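PDB 2B0V: NUDIX hydrolase, which probably hydrolyses phosphoanhydride bonds of nucleoside tri- and diphosphates and of thiamine diphosphate, with magnesium as cofactor. Local coordinates for residues A[141-144]-A[145-148]. Residues are numbered along the deposited sequence; the frame is centred on the assembly and turned at random. Where two conformers were deposited one is given.
Sequences RYPL and DILQ. With NA (sodium ion), chain C.
Ile146 folds back over Pro143 and Tyr142 in a short 3-10 turn of this Nudix domain; the turn follows the short, weakly hydrogen-bonded strand 142-143, which pairs with strand 62-77. Two consecutive i to i+3 backbone bonds make the turn: Ile146 N to Pro143 O at 3.2 Å, then Leu147 N to Leu144 O at 3.1 Å.

Take the Ile146 side chain from its root. CB already rests against Pro143 O, and CG1 settles closer, 3.4 Å from Pro143 O. With CG1 anti to the carbonyl carbon (chi1 -75°) and the chain extended beyond it (chi2 170°), CD1 is carried back along the strand. That methyl is still 3.6 Å from Pro143 O; it ends 3.7 Å from Tyr142 CB and, a little more loosely, 4.0 Å from Pro143 CD. The isoleucine thus lies across the proline ring at a slant and also touches Leu69 of strand 62-77, whose backbone pairs with Tyr142. On the same side, at the CB corner of the ring, Asp145 OD1 lies 3.5 Å from Pro143 CB, a plain van der Waals touch.

Leu144 joins the turn to the body of the domain, packing on Phe89 of strand 82-96 and on Ile49 of helix 48-60; Leu147, modelled in two conformers, does so in at least one of them. A water donates to Leu144 O and Leu147 O, bridging the two carbonyls, so Leu144 O receives both this water and the amide of Leu147. Past the turn, a sodium ion is held at the surface by four waters, two of which also donate to Asp145 O and Leu147 O; its direct protein ligand is Gln148 OE1, 2.3 Å from the sodium.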
# COMPACT_ATOMS: atom_id res chain seq x y z
N ARG A 141 1.10 14.21 6.84
CA ARG A 141 1.28 13.27 7.92
C ARG A 141 0.17 13.55 8.91
O ARG A 141 0.09 14.67 9.42
CB ARG A 141 2.62 13.46 8.65
CG ARG A 141 3.89 13.62 7.81
CD ARG A 141 4.46 12.27 7.44
NE ARG A 141 5.74 12.43 6.76
CZ ARG A 141 5.86 12.71 5.46
NH1 ARG A 141 4.77 12.83 4.71
NH2 ARG A 141 7.08 12.86 4.92
N TYR A 142 -0.65 12.55 9.22
CA TYR A 142 -1.75 12.74 10.18
C TYR A 142 -1.68 11.63 11.22
O TYR A 142 -1.15 10.54 10.93
CB TYR A 142 -3.07 12.67 9.43
CG TYR A 142 -3.12 13.64 8.27
CD1 TYR A 142 -3.36 15.01 8.49
CD2 TYR A 142 -2.92 13.20 6.94
CE1 TYR A 142 -3.42 15.92 7.42
CE2 TYR A 142 -2.99 14.11 5.85
CZ TYR A 142 -3.24 15.47 6.12
OH TYR A 142 -3.31 16.38 5.10
N PRO A 143 -2.13 11.91 12.46
CA PRO A 143 -1.98 10.94 13.55
C PRO A 143 -2.77 9.67 13.32
O PRO A 143 -3.90 9.73 12.82
CB PRO A 143 -2.53 11.70 14.78
CG PRO A 143 -2.40 13.16 14.41
CD PRO A 143 -2.72 13.19 12.93
N LEU A 144 -2.18 8.55 13.70
CA LEU A 144 -2.90 7.25 13.58
C LEU A 144 -4.21 7.23 14.37
O LEU A 144 -5.18 6.54 13.99
CB LEU A 144 -2.04 6.11 14.09
CG LEU A 144 -0.77 5.93 13.25
CD1 LEU A 144 0.15 4.93 13.96
CD2 LEU A 144 -1.10 5.47 11.81
N ASP A 145 -4.22 7.98 15.46
CA ASP A 145 -5.38 7.94 16.35
C ASP A 145 -6.60 8.75 15.88
O ASP A 145 -7.61 8.87 16.60
CB ASP A 145 -4.97 8.14 17.82
CG ASP A 145 -4.70 9.55 18.17
OD1 ASP A 145 -4.55 10.38 17.26
OD2 ASP A 145 -4.68 9.84 19.40
N ILE A 146 -6.52 9.28 14.65
CA ILE A 146 -7.74 9.66 13.94
C ILE A 146 -8.72 8.48 13.89
O ILE A 146 -9.97 8.67 14.00
CB ILE A 146 -7.42 10.12 12.50
CG1 ILE A 146 -6.80 11.50 12.55
CG2 ILE A 146 -8.73 10.25 11.72
CD1 ILE A 146 -6.20 12.01 11.24
N LEU A 147 -8.16 7.28 13.76
CA LEU A 147 -8.95 6.06 13.61
C LEU A 147 -9.21 5.49 14.98
O LEU A 147 -8.27 5.40 15.78
CB LEU A 147 -8.14 5.03 12.80
CG LEU A 147 -8.22 5.17 11.28
CD1 LEU A 147 -7.09 4.35 10.65
CD2 LEU A 147 -9.59 4.67 10.85
N GLN A 148 -10.46 5.11 15.25
CA GLN A 148 -10.79 4.44 16.52
C GLN A 148 -11.42 3.12 16.17
O GLN A 148 -12.50 3.11 15.57
CB GLN A 148 -11.77 5.26 17.36
CG GLN A 148 -12.09 4.51 18.69
CD GLN A 148 -10.87 4.35 19.57
OE1 GLN A 148 -10.29 5.34 20.02
NE2 GLN A 148 -10.43 3.10 19.79
NA NA C . -8.01 5.75 20.38
O HOH W 1 -5.49 4.17 15.78
O HOH W 2 -8.38 7.74 18.96
O HOH W 3 -7.21 4.76 18.16
O HOH W 4 -7.84 3.37 21.25
O HOH W 5 -5.79 6.26 20.94